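Local coordinates for protein phosphoacetylglucosamine mutase (Aspergillus lentulus, PDB 5O9X) that catalyses the interconversion of N-acetylglucosamine 6-phosphate and N-acetylglucosamine 1-phosphate, a phosphoryl-transfer isomerisation, at residues Y292-E297 / R302-D307; G210-D215 / S430-V435; A18-K23 / L39-Y44. The protein carries 1 engineered substitution. All blocks are in the same frame, centred on the assembly; numbering follows the deposited sequence.

Contact 1 of 3, residues Y292-E297 / R302-D307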
loop_
_atom_site.group_PDB
_atom_site.type_symbol
_atom_site.label_atom_id
_atom_site.label_comp_id
_atom_site.label_asym_id
_atom_site.label_seq_id
_atom_site.Cartn_x
_atom_site.Cartn_y
_atom_site.Cartn_z
ATOM N N TYR A 292 7.015 9.905 7.569
ATOM C CA TYR A 292 7.944 10.404 8.570
ATOM C C TYR A 292 7.591 11.834 8.857
ATOM O O TYR A 292 6.970 12.494 8.011
ATOM C CB TYR A 292 9.400 10.386 7.916
ATOM C CG TYR A 292 10.199 9.120 8.318
ATOM C CD1 TYR A 292 9.924 7.868 7.677
ATOM C CD2 TYR A 292 11.167 9.186 9.337
ATOM C CE1 TYR A 292 10.623 6.688 8.034
ATOM C CE2 TYR A 292 11.938 8.029 9.693
ATOM C CZ TYR A 292 11.634 6.784 9.045
ATOM O OH TYR A 292 12.376 5.639 9.311
ATOM N N TYR A 293 8.062 12.367 10.000
ATOM C CA TYR A 293 7.796 13.750 10.353
ATOM C C TYR A 293 8.621 14.053 11.593
ATOM O O TYR A 293 9.166 13.149 12.249
ATOM C CB TYR A 293 6.285 14.020 10.658
ATOM C CG TYR A 293 5.673 13.006 11.605
ATOM C CD1 TYR A 293 5.574 13.262 13.045
ATOM C CD2 TYR A 293 5.170 11.791 11.084
ATOM C CE1 TYR A 293 4.983 12.300 13.881
ATOM C CE2 TYR A 293 4.568 10.850 11.917
ATOM C CZ TYR A 293 4.504 11.098 13.319
ATOM O OH TYR A 293 3.878 10.137 14.109
ATOM N N PHE A 294 8.805 15.345 11.850
ATOM C CA PHE A 294 9.502 15.782 13.056
ATOM C C PHE A 294 9.095 17.187 13.377
ATOM O O PHE A 294 8.559 17.895 12.485
ATOM C CB PHE A 294 11.068 15.719 12.847
ATOM C CG PHE A 294 11.620 16.696 11.860
ATOM C CD1 PHE A 294 12.533 17.714 12.274
ATOM C CD2 PHE A 294 11.338 16.581 10.478
ATOM C CE1 PHE A 294 13.098 18.561 11.331
ATOM C CE2 PHE A 294 11.887 17.449 9.563
ATOM C CZ PHE A 294 12.762 18.457 9.961
ATOM N N LEU A 295 9.412 17.601 14.616
ATOM C CA LEU A 295 9.290 19.014 15.010
ATOM C C LEU A 295 10.659 19.663 14.784
ATOM O O LEU A 295 11.656 19.145 15.300
ATOM C CB LEU A 295 8.931 19.107 16.465
ATOM C CG LEU A 295 7.533 18.562 16.744
ATOM C CD1 LEU A 295 7.360 18.258 18.237
ATOM C CD2 LEU A 295 6.413 19.465 16.222
ATOM N N ASP A 296 10.718 20.706 13.966
ATOM C CA ASP A 296 12.018 21.340 13.655
ATOM C C ASP A 296 12.517 22.191 14.864
ATOM O O ASP A 296 11.841 22.279 15.872
ATOM C CB ASP A 296 12.011 22.103 12.286
ATOM C CG ASP A 296 11.192 23.407 12.288
ATOM O OD1 ASP A 296 10.832 23.932 13.360
ATOM O OD2 ASP A 296 10.903 23.925 11.167
ATOM N N GLU A 297 13.710 22.775 14.727
ATOM C CA GLU A 297 14.304 23.633 15.776
ATOM C C GLU A 297 13.350 24.741 16.258
ATOM O O GLU A 297 13.333 25.008 17.448
ATOM C CB GLU A 297 15.694 24.174 15.344
ATOM C CG GLU A 297 15.734 24.906 13.987
ATOM C CD GLU A 297 17.102 25.533 13.694
ATOM O OE1 GLU A 297 17.861 25.773 14.669
ATOM O OE2 GLU A 297 17.428 25.782 12.499
ATOM N N ARG A 302 6.937 19.249 10.600
ATOM C CA ARG A 302 7.325 19.116 9.179
ATOM C C ARG A 302 7.076 17.680 8.748
ATOM O O ARG A 302 7.469 16.748 9.419
ATOM C CB ARG A 302 8.821 19.400 8.949
ATOM C CG ARG A 302 9.274 20.747 9.554
ATOM C CD ARG A 302 8.552 21.922 8.842
ATOM N NE ARG A 302 9.029 23.208 9.344
ATOM C CZ ARG A 302 8.638 24.394 8.857
ATOM N NH1 ARG A 302 7.713 24.473 7.882
ATOM N NH2 ARG A 302 9.158 25.507 9.399
ATOM N N LEU A 303 6.452 17.543 7.613
ATOM C CA LEU A 303 5.996 16.247 7.147
ATOM C C LEU A 303 6.948 15.719 6.096
ATOM O O LEU A 303 7.334 16.461 5.201
ATOM C CB LEU A 303 4.568 16.373 6.508
ATOM C CG LEU A 303 3.998 15.098 5.834
ATOM C CD1 LEU A 303 3.836 13.941 6.844
ATOM C CD2 LEU A 303 2.699 15.517 5.069
ATOM N N LEU A 304 7.305 14.422 6.196
ATOM C CA LEU A 304 8.126 13.766 5.194
ATOM C C LEU A 304 7.344 12.628 4.652
ATOM O O LEU A 304 7.491 11.512 5.151
ATOM C CB LEU A 304 9.515 13.300 5.682
ATOM C CG LEU A 304 10.403 14.481 6.210
ATOM C CD1 LEU A 304 11.384 14.005 7.334
ATOM C CD2 LEU A 304 11.140 15.111 5.057
ATOM N N ASP A 305 6.602 12.886 3.571
ATOM C CA ASP A 305 5.550 11.900 3.171
ATOM C C ASP A 305 6.049 10.877 2.140
ATOM O O ASP A 305 7.260 10.781 1.924
ATOM C CB ASP A 305 4.289 12.648 2.658
ATOM C CG ASP A 305 4.530 13.395 1.287
ATOM O OD1 ASP A 305 5.576 13.220 0.587
ATOM O OD2 ASP A 305 3.614 14.149 0.870
ATOM N N GLY A 306 5.130 10.135 1.481
ATOM C CA GLY A 306 5.583 9.097 0.510
ATOM C C GLY A 306 6.512 9.550 -0.592
ATOM O O GLY A 306 7.452 8.818 -0.997
ATOM N N ASP A 307 6.259 10.749 -1.133
ATOM C CA ASP A 307 7.165 11.253 -2.185
ATOM C C ASP A 307 8.515 11.647 -1.682
ATOM O O ASP A 307 9.507 11.581 -2.415
ATOM C CB ASP A 307 6.499 12.400 -2.900
ATOM C CG ASP A 307 5.271 11.907 -3.621
ATOM O OD1 ASP A 307 5.407 11.122 -4.603
ATOM O OD2 ASP A 307 4.146 12.228 -3.168
#
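A beta hairpin pairs Tyr292, Tyr293 and Phe294 of one strand with Leu304, Leu303 and Arg302 of the next. The strands run antiparallel, with their directions 160° apart. Tyr292 and Leu304 are a hydrogen-bonded pair: Tyr292 N reaches Leu304 O at 2.9 Å, and Leu304 N reaches Tyr292 O at 2.7 Å. Phe294 and Arg302 form a second such pair. Tyr293 and Leu303, between them, are a non-hydrogen-bonded pair.

Tyr292, Phe294, Arg302 and Leu304 share one face of the sheet. The Phe294 ring is turned toward the partner strand. Arg302 CG lies over one face of the ring, and Phe294 CE2 is 3.7 Å from Arg302 CB. This hairpin is the edge of a five-stranded mixed sheet, with 301-304 as an outermost strand. Helix 446-451 covers the Phe294 face, and helix 259-265 meets Tyr293 and Leu303 on the other.

Asp296 lies just past the strand and closes a salt bridge to Arg302. The Arg302 chain bends at chi2 (-64°), which swings the guanidinium toward Asp296. Both contacts fall on one oxygen, Asp296 OD2, which is 2.7 Å from Arg302 NE and 2.9 Å from Arg302 NH2. OD2 lies in the guanidinium plane, but the carboxylate is turned 54° from it. The other oxygen, Asp296 OD1, accepts from Val300 N within the turn.

Contact 2 of 3, residues G210-D215 / S430-V435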
loop_
_atom_site.group_PDB
_atom_site.type_symbol
_atom_site.label_atom_id
_atom_site.label_comp_id
_atom_site.label_asym_id
_atom_site.label_seq_id
_atom_site.Cartn_x
_atom_site.Cartn_y
_atom_site.Cartn_z
ATOM N N GLY A 210 20.337 8.908 16.569
ATOM C CA GLY A 210 19.152 9.397 17.254
ATOM C C GLY A 210 18.055 8.302 17.202
ATOM O O GLY A 210 18.081 7.409 16.356
ATOM N N SER A 211 17.063 8.445 18.048
ATOM C CA SER A 211 15.983 7.469 18.146
ATOM C C SER A 211 15.024 7.667 16.958
ATOM O O SER A 211 15.000 8.756 16.310
ATOM C CB SER A 211 15.230 7.717 19.447
ATOM O OG SER A 211 14.775 9.061 19.511
ATOM N N LEU A 212 14.180 6.644 16.766
ATOM C CA LEU A 212 13.054 6.703 15.861
ATOM C C LEU A 212 11.784 6.387 16.700
ATOM O O LEU A 212 11.723 5.329 17.313
ATOM C CB LEU A 212 13.296 5.684 14.686
ATOM C CG LEU A 212 12.001 5.516 13.782
ATOM C CD1 LEU A 212 11.697 6.797 12.985
ATOM C CD2 LEU A 212 12.218 4.403 12.792
ATOM N N THR A 213 10.812 7.286 16.738
ATOM C CA THR A 213 9.547 7.062 17.488
ATOM C C THR A 213 8.419 6.718 16.469
ATOM O O THR A 213 8.010 7.593 15.663
ATOM C CB THR A 213 9.179 8.313 18.373
ATOM O OG1 THR A 213 10.328 8.625 19.185
ATOM C CG2 THR A 213 7.914 8.069 19.326
ATOM N N VAL A 214 7.905 5.497 16.550
ATOM C CA VAL A 214 7.023 4.959 15.506
ATOM C C VAL A 214 5.628 4.794 16.114
ATOM O O VAL A 214 5.365 3.992 17.076
ATOM C CB VAL A 214 7.482 3.548 14.970
ATOM C CG1 VAL A 214 6.538 3.094 13.856
ATOM C CG2 VAL A 214 8.898 3.591 14.427
ATOM N N ASP A 215 4.733 5.627 15.614
ATOM C CA ASP A 215 3.276 5.535 15.906
ATOM C C ASP A 215 2.726 4.393 15.112
ATOM O O ASP A 215 2.721 4.425 13.869
ATOM C CB ASP A 215 2.643 6.879 15.518
ATOM C CG ASP A 215 1.160 6.807 15.198
ATOM O OD1 ASP A 215 0.454 5.949 15.788
ATOM O OD2 ASP A 215 0.712 7.673 14.351
ATOM N N SER A 430 9.502 -2.562 6.111
ATOM C CA SER A 430 10.740 -2.701 5.306
ATOM C C SER A 430 11.164 -1.312 4.739
ATOM O O SER A 430 12.341 -0.961 4.758
ATOM C CB SER A 430 10.408 -3.743 4.186
ATOM O OG SER A 430 11.191 -3.551 3.041
ATOM N N ASP A 431 10.186 -0.516 4.276
ATOM C CA ASP A 431 10.421 0.898 3.874
ATOM C C ASP A 431 10.980 1.746 5.018
ATOM O O ASP A 431 11.881 2.574 4.814
ATOM C CB ASP A 431 9.182 1.562 3.336
ATOM C CG ASP A 431 8.692 0.967 2.028
ATOM O OD1 ASP A 431 9.434 0.276 1.287
ATOM O OD2 ASP A 431 7.483 1.223 1.726
ATOM N N MET A 432 10.472 1.560 6.216
ATOM C CA MET A 432 11.075 2.231 7.374
ATOM C C MET A 432 12.576 1.837 7.540
ATOM O O MET A 432 13.429 2.719 7.717
ATOM C CB MET A 432 10.324 1.788 8.576
ATOM C CG MET A 432 10.486 2.561 9.837
ATOM S SD MET A 432 10.607 1.371 11.218
ATOM C CE MET A 432 12.426 1.265 10.878
ATOM N N LEU A 433 12.912 0.524 7.460
ATOM C CA LEU A 433 14.343 0.174 7.619
ATOM C C LEU A 433 15.162 0.778 6.442
ATOM O O LEU A 433 16.328 1.163 6.591
ATOM C CB LEU A 433 14.511 -1.383 7.599
ATOM C CG LEU A 433 13.857 -2.117 8.822
ATOM C CD1 LEU A 433 13.926 -3.647 8.611
ATOM C CD2 LEU A 433 14.537 -1.697 10.147
ATOM N N LEU A 434 14.574 0.761 5.242
ATOM C CA LEU A 434 15.203 1.417 4.090
ATOM C C LEU A 434 15.554 2.880 4.360
ATOM O O LEU A 434 16.728 3.299 4.180
ATOM C CB LEU A 434 14.307 1.320 2.866
ATOM C CG LEU A 434 14.710 2.106 1.581
ATOM C CD1 LEU A 434 15.965 1.542 0.983
ATOM C CD2 LEU A 434 13.583 2.126 0.571
ATOM N N VAL A 435 14.592 3.632 4.828
ATOM C CA VAL A 435 14.826 5.053 5.150
ATOM C C VAL A 435 15.914 5.212 6.236
ATOM O O VAL A 435 16.871 6.016 6.091
ATOM C CB VAL A 435 13.537 5.719 5.648
ATOM C CG1 VAL A 435 13.839 7.082 6.241
ATOM C CG2 VAL A 435 12.546 5.870 4.467
#
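Leu212 and Met432 meet tip to tip, a strand side chain against a helix side chain. Both CB atoms are directed at the opposite segment. The contact is small and wholly apolar, and its three touching residues, Leu212, Val214 and Met432, are buried.

Leu212 CG lies opposite the backbone N about the CA-CB bond (chi1 171°). The second torsion then carries CD2 out as the extended branch, trans to CA, and folds CD1 back. It is CD2 that makes the contact. Its distances to the thioether are nearly even: 3.7 Å from Leu212 CD2 to Met432 CE, 3.8 Å to Met432 SD and 3.9 Å to Met432 CG. The methyl group therefore rests against the whole end of the methionine and not on a single atom.

Met432 also starts with CG opposite its backbone N, which sends the chain off the helix toward the strand. It then bends twice, at chi2 (-138°) and at chi3 (86°). The second bend lays the SD-CE end across Leu212 CD2, so that CG, SD and CE all lie at similar distances from it.

Val214 lies two residues along the strand, on the same face as Leu212, and makes a looser contact. Its CG2 branch, beside the backbone N, is 4.3 Å from Met432 SD. The sulfur thus has Leu212 CD2 and Val214 CG2 as its neighbours from the strand.

Met432 also touches Ile240, Ile290 and Tyr292, on two further strands of the same sheet. One side chain of helix 428-442 thus spreads over several strands. A helix laid on the face of a mixed beta sheet in this way is the arrangement of the alpha/beta/alpha domains of phosphohexomutases; here the helix falls in the domain III sequence range and the strand in that of domain II.

Contact 3 of 3, residues A18-K23 / L39-Y44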
loop_
_atom_site.group_PDB
_atom_site.type_symbol
_atom_site.label_atom_id
_atom_site.label_comp_id
_atom_site.label_asym_id
_atom_site.label_seq_id
_atom_site.Cartn_x
_atom_site.Cartn_y
_atom_site.Cartn_z
ATOM N N ALA A 18 -27.373 -13.657 4.624
ATOM C CA ALA A 18 -28.414 -12.888 3.949
ATOM C C ALA A 18 -27.723 -11.678 3.340
ATOM O O ALA A 18 -26.956 -11.008 4.048
ATOM C CB ALA A 18 -29.480 -12.455 4.962
ATOM N N LYS A 19 -27.945 -11.415 2.045
ATOM C CA LYS A 19 -27.467 -10.184 1.417
ATOM C C LYS A 19 -28.199 -9.004 1.986
ATOM O O LYS A 19 -29.411 -9.096 2.205
ATOM C CB LYS A 19 -27.705 -10.160 -0.082
ATOM C CG LYS A 19 -26.824 -11.088 -0.853
ATOM C CD LYS A 19 -27.032 -10.877 -2.325
ATOM C CE LYS A 19 -25.947 -10.009 -2.903
ATOM N NZ LYS A 19 -26.539 -9.088 -3.892
ATOM N N PRO A 20 -27.487 -7.880 2.225
ATOM C CA PRO A 20 -28.203 -6.663 2.619
ATOM C C PRO A 20 -28.997 -6.091 1.456
ATOM O O PRO A 20 -28.515 -6.064 0.309
ATOM C CB PRO A 20 -27.065 -5.685 3.032
ATOM C CG PRO A 20 -25.828 -6.217 2.405
ATOM C CD PRO A 20 -26.016 -7.698 2.252
ATOM N N GLU A 21 -30.206 -5.634 1.747
ATOM C CA GLU A 21 -31.156 -5.301 0.692
ATOM C C GLU A 21 -30.681 -4.076 -0.045
ATOM O O GLU A 21 -30.311 -3.077 0.558
ATOM C CB GLU A 21 -32.560 -5.048 1.255
ATOM C CG GLU A 21 -33.143 -6.210 2.027
ATOM C CD GLU A 21 -34.527 -6.570 1.530
ATOM O OE1 GLU A 21 -34.808 -6.349 0.321
ATOM O OE2 GLU A 21 -35.332 -7.072 2.350
ATOM N N GLY A 22 -30.674 -4.172 -1.356
ATOM C CA GLY A 22 -30.378 -3.010 -2.134
ATOM C C GLY A 22 -28.911 -2.636 -2.317
ATOM O O GLY A 22 -28.661 -1.793 -3.143
ATOM N N LYS A 23 -27.946 -3.223 -1.574
ATOM C CA LYS A 23 -26.517 -2.834 -1.770
ATOM C C LYS A 23 -25.951 -3.500 -3.004
ATOM O O LYS A 23 -26.115 -4.725 -3.223
ATOM C CB LYS A 23 -25.605 -3.165 -0.582
ATOM C CG LYS A 23 -26.162 -2.781 0.781
ATOM C CD LYS A 23 -26.434 -1.291 0.975
ATOM C CE LYS A 23 -26.581 -0.978 2.454
ATOM N NZ LYS A 23 -26.640 0.487 2.667
ATOM N N LEU A 39 -20.600 -7.190 5.283
ATOM C CA LEU A 39 -19.604 -7.994 4.605
ATOM C C LEU A 39 -19.811 -9.523 4.472
ATOM O O LEU A 39 -19.145 -10.151 3.640
ATOM C CB LEU A 39 -18.225 -7.706 5.204
ATOM C CG LEU A 39 -17.655 -6.424 4.578
ATOM C CD1 LEU A 39 -16.577 -5.907 5.537
ATOM C CD2 LEU A 39 -17.089 -6.701 3.157
ATOM N N ASN A 40 -20.714 -10.164 5.233
ATOM C CA ASN A 40 -20.701 -11.647 5.173
ATOM C C ASN A 40 -20.759 -12.262 3.738
ATOM O O ASN A 40 -19.944 -13.136 3.378
ATOM C CB ASN A 40 -21.879 -12.215 5.984
ATOM C CG ASN A 40 -21.617 -12.201 7.477
ATOM O OD1 ASN A 40 -20.505 -11.872 7.967
ATOM N ND2 ASN A 40 -22.643 -12.504 8.222
ATOM N N THR A 41 -21.736 -11.833 2.930
ATOM C CA THR A 41 -21.944 -12.512 1.659
ATOM C C THR A 41 -20.789 -12.182 0.695
ATOM O O THR A 41 -20.424 -12.987 -0.168
ATOM C CB THR A 41 -23.309 -12.214 1.059
ATOM O OG1 THR A 41 -23.427 -10.830 0.680
ATOM C CG2 THR A 41 -24.414 -12.541 2.070
ATOM N N VAL A 42 -20.216 -10.995 0.873
ATOM C CA VAL A 42 -19.075 -10.528 0.092
ATOM C C VAL A 42 -17.865 -11.445 0.309
ATOM O O VAL A 42 -17.240 -11.913 -0.644
ATOM C CB VAL A 42 -18.687 -9.057 0.444
ATOM C CG1 VAL A 42 -17.460 -8.636 -0.328
ATOM C CG2 VAL A 42 -19.778 -8.106 0.016
ATOM N N VAL A 43 -17.522 -11.646 1.569
ATOM C CA VAL A 43 -16.403 -12.469 1.953
ATOM C C VAL A 43 -16.637 -13.922 1.457
ATOM O O VAL A 43 -15.691 -14.615 1.020
ATOM C CB VAL A 43 -16.195 -12.362 3.507
ATOM C CG1 VAL A 43 -15.171 -13.371 3.998
ATOM C CG2 VAL A 43 -15.766 -10.900 3.868
ATOM N N TYR A 44 -17.879 -14.381 1.617
ATOM C CA TYR A 44 -18.231 -15.734 1.138
ATOM C C TYR A 44 -17.940 -15.805 -0.366
ATOM O O TYR A 44 -17.301 -16.736 -0.814
ATOM C CB TYR A 44 -19.722 -16.016 1.412
ATOM C CG TYR A 44 -20.086 -17.434 1.119
ATOM C CD1 TYR A 44 -19.734 -18.445 2.004
ATOM C CD2 TYR A 44 -20.669 -17.768 -0.106
ATOM C CE1 TYR A 44 -20.015 -19.778 1.712
ATOM C CE2 TYR A 44 -20.975 -19.106 -0.407
ATOM C CZ TYR A 44 -20.661 -20.087 0.507
ATOM O OH TYR A 44 -20.932 -21.409 0.199
HETATM O O HOH W 1 -25.564 -12.594 6.835
#
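This is a loop-to-helix contact near the N terminus, where Ala18, Lys19 and Pro20 lie against Thr41 in the first turn of helix 40-56. The nearest CA atoms are those of Lys19 and Thr41, 6.0 Å apart. Thr41 carries almost all of the helix side of the contact and is buried.

Its two branches do different work. With chi1 at 66°, OG1 sits between the backbone N and the carbonyl carbon, and CG2 lies opposite the carbonyl carbon. CG2 is the branch that meets the Ala18-Lys19 peptide, 3.6 Å from Ala18 O and 3.7 Å from Lys19 N. OG1 comes up against the aliphatic base of the lysine, 3.7 Å from Lys19 CG, where the two side chains cross at about a right angle. The lysine end then leads away from the helix, and its NZ makes a weak hydrogen bond to Asn101 O.

A water adds a polar link. It accepts from Ala18 N at 3.0 Å and from Asn40 ND2 at 3.2 Å, while Asn40 OD1 accepts from Arg140.

From Pro20 to Lys23 the loop reverses in a type II beta turn, with Gly22 at its third position. Pro20 also touches Phe25 and Leu38. Other elements pack against the start of the helix: Val42 meets strand 32-35, and Tyr44 lies between helix 4-14 and helix 138-151.

Contacts 1 and 2 reach the same sheet and touch, with centres about 12 Å apart. Tyr292 joins them: its CE2 lies 3.5 Å from Leu212 CD1, and its CZ 3.6 Å from Val435 CG1. Along the chain, the hairpin of contact 1 falls between the two segments of contact 2. Contact 3 stands apart, on the opposite side of the chain's centre. Its centre is about 41 Å from that of contact 1 and about 40 Å from that of contact 2. At contact 1, the Asp305 side chain, salt-bridged to Lys263, is about 12 Å from the bound glucose 1,6-bisphosphate.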